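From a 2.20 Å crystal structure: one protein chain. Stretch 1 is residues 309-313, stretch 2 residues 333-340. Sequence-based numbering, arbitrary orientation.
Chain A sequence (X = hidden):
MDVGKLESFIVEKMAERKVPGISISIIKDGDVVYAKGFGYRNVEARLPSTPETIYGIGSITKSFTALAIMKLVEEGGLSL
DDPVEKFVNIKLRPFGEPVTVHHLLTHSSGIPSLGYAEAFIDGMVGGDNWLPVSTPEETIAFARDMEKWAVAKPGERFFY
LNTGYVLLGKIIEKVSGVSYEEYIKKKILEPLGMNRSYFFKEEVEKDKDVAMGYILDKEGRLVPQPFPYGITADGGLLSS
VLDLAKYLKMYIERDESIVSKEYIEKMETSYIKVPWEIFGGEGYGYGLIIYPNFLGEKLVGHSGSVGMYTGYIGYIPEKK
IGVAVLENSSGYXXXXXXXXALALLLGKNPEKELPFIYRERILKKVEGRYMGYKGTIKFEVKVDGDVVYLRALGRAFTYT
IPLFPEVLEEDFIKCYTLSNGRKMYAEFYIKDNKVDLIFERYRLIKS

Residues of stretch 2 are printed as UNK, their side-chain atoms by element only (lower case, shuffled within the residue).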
# COMPACT_ATOMS: atom_id res chain seq x y z
N TYR A 309 14.86 11.06 -29.48
CA TYR A 309 15.78 10.82 -30.60
C TYR A 309 17.06 11.56 -30.25
O TYR A 309 17.01 12.64 -29.67
CB TYR A 309 15.27 11.42 -31.93
CG TYR A 309 13.99 10.85 -32.51
CD1 TYR A 309 13.95 9.58 -33.08
CD2 TYR A 309 12.83 11.62 -32.54
CE1 TYR A 309 12.77 9.09 -33.66
CE2 TYR A 309 11.65 11.15 -33.11
CZ TYR A 309 11.62 9.89 -33.67
OH TYR A 309 10.43 9.44 -34.21
N THR A 310 18.21 10.99 -30.61
CA THR A 310 19.50 11.64 -30.37
C THR A 310 20.41 11.35 -31.55
O THR A 310 20.16 10.42 -32.31
CB THR A 310 20.20 11.16 -29.06
OG1 THR A 310 20.54 9.77 -29.17
CG2 THR A 310 19.29 11.37 -27.86
N GLY A 311 21.46 12.15 -31.71
CA GLY A 311 22.37 11.92 -32.82
C GLY A 311 23.69 12.65 -32.69
O GLY A 311 23.90 13.41 -31.74
N TYR A 312 24.58 12.39 -33.64
CA TYR A 312 25.89 13.03 -33.65
C TYR A 312 26.53 12.90 -35.04
O TYR A 312 26.36 11.89 -35.72
CB TYR A 312 26.82 12.37 -32.64
CG TYR A 312 28.16 13.05 -32.51
CD1 TYR A 312 28.31 14.20 -31.73
CD2 TYR A 312 29.29 12.56 -33.18
CE1 TYR A 312 29.53 14.85 -31.62
CE2 TYR A 312 30.52 13.20 -33.07
CZ TYR A 312 30.64 14.34 -32.29
OH TYR A 312 31.85 14.97 -32.17
N ILE A 313 27.24 13.94 -35.45
CA ILE A 313 27.95 13.93 -36.72
C ILE A 313 29.31 14.51 -36.38
O ILE A 313 29.42 15.37 -35.51
CB ILE A 313 27.27 14.80 -37.83
CG1 ILE A 313 27.32 16.28 -37.45
CG2 ILE A 313 25.84 14.33 -38.08
CD1 ILE A 313 26.92 17.20 -38.59
N UNK A 333 25.03 7.50 -25.61
CA UNK A 333 25.50 8.66 -26.39
C UNK A 333 26.02 8.34 -27.79
O UNK A 333 27.02 7.65 -27.95
c UNK A 333 26.22 8.79 -24.11
c UNK A 333 25.78 7.38 -24.35
c UNK A 333 26.60 9.24 -25.50
N UNK A 334 25.33 8.84 -28.82
CA UNK A 334 25.75 8.59 -30.21
C UNK A 334 27.19 9.06 -30.44
O UNK A 334 27.93 8.45 -31.22
c UNK A 334 23.51 9.36 -30.16
c UNK A 334 24.07 9.61 -28.78
c UNK A 334 24.74 9.40 -31.02
N UNK A 335 27.58 10.14 -29.77
CA UNK A 335 28.93 10.68 -29.93
C UNK A 335 29.97 9.63 -29.56
O UNK A 335 30.99 9.50 -30.24
c UNK A 335 29.11 11.92 -29.05
o UNK A 335 29.11 11.57 -27.68
N UNK A 336 29.71 8.86 -28.50
CA UNK A 336 30.61 7.81 -28.06
C UNK A 336 30.79 6.77 -29.16
O UNK A 336 31.91 6.31 -29.43
c UNK A 336 30.14 8.05 -25.56
c UNK A 336 30.07 7.16 -26.78
o UNK A 336 30.38 10.50 -22.20
c UNK A 336 29.80 7.57 -24.29
c UNK A 336 30.55 9.38 -25.66
c UNK A 336 30.63 10.20 -24.55
c UNK A 336 30.28 9.69 -23.30
c UNK A 336 29.87 8.38 -23.16
N UNK A 337 29.68 6.39 -29.79
CA UNK A 337 29.73 5.43 -30.88
C UNK A 337 30.52 6.03 -32.05
O UNK A 337 31.39 5.39 -32.63
c UNK A 337 27.57 4.35 -30.20
c UNK A 337 26.17 3.89 -30.54
c UNK A 337 28.30 5.06 -31.34
c UNK A 337 28.36 4.19 -32.59
N UNK A 338 30.20 7.28 -32.39
CA UNK A 338 30.88 7.96 -33.48
C UNK A 338 32.39 7.99 -33.26
O UNK A 338 33.17 7.66 -34.16
c UNK A 338 30.35 9.38 -33.62
N UNK A 339 32.81 8.37 -32.05
CA UNK A 339 34.23 8.45 -31.74
C UNK A 339 34.93 7.09 -31.74
O UNK A 339 36.11 7.00 -32.07
c UNK A 339 33.76 10.56 -30.41
c UNK A 339 34.40 9.18 -30.40
c UNK A 339 33.91 13.17 -29.44
s UNK A 339 33.86 11.48 -28.86
N UNK A 340 34.20 6.04 -31.40
CA UNK A 340 34.75 4.68 -31.39
C UNK A 340 35.13 4.32 -32.84
O UNK A 340 36.19 3.75 -33.09
c UNK A 340 34.99 0.73 -28.85
o UNK A 340 35.49 -1.51 -29.46
c UNK A 340 34.20 2.32 -30.52
c UNK A 340 34.55 2.01 -29.20
c UNK A 340 34.78 0.03 -31.14
c UNK A 340 35.10 -0.25 -29.82
c UNK A 340 33.69 3.70 -30.88
c UNK A 340 34.33 1.32 -31.48

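Position 333 carries three side-chain carbons that close a ring onto its own backbone nitrogen, which identifies Pro333. It sits at the N-cap position, its CA-to-CB bond points away from the strand, and it makes no contact with stretch 1. Its carbonyl oxygen accepts weak hydrogen bonds from N of residues 336 and 337.

Position 334 again has three carbons closed onto the backbone nitrogen. This ring faces the strand and approaches Thr310, Gly311 and Tyr312. The residue is Pro334; its CG lies 3.2 Å from Thr310 OG1 and 3.8 Å from Gly311 N, while its CB is 4.0 Å from Tyr312 CB. Lacking an amide hydrogen, proline fits readily into the first turn of a helix, where that hydrogen would have no partner within the helix.

At position 335 one carbon is followed by one oxygen, with no branch. The CB stands 3.8 Å from the centroid of the Tyr312 ring, 19° off its normal, a CH-pi contact over the face, and the CA is 3.6 Å from Tyr312 CG. A side chain this short, ending in oxygen, is Ser335, with chi1 in the p rotamer.

Position 336 has one carbon leading to a six-carbon ring that bears an oxygen: Tyr336. Its CA-to-CB bond points away from the strand, and the side chain stays at least 8.1 Å from stretch 1.

Four carbons at position 337 fork at the first, with one arm two carbons long. This is Ile337, whose side chain comes no nearer than 7.6 Å to any atom of stretch 1.

Position 338 has a single side-chain carbon; this CB points toward the strand and packs 3.4 Å from Tyr312 CD2. It is Ala338.

Position 339 bears an unbranched chain of two carbons, a sulfur and a final carbon. The CA-to-CB bond points sideways, but the final carbon nears the Tyr312 hydroxyl. This is Met339, with CE 3.9 Å from Tyr312 OH.

Position 340 has one carbon and a six-carbon ring with an oxygen, as in Tyr340, but lies out of reach of stretch 1.

Helix and strand run in roughly the same direction, at 32°, with axes 7.3 Å apart at closest approach. No hydrogen bond joins them. The contact works by packing: Pro334 covers the strand at Thr310, Gly311 and the base of Tyr312, while the t rotamer of Tyr312 lays its ring along the helix, against Ser335, Ala338 and Met339. The hydroxyls of Thr310 and Tyr312 are satisfied elsewhere in the structure.

Stretch 2 (333-340) PPSYIAMY
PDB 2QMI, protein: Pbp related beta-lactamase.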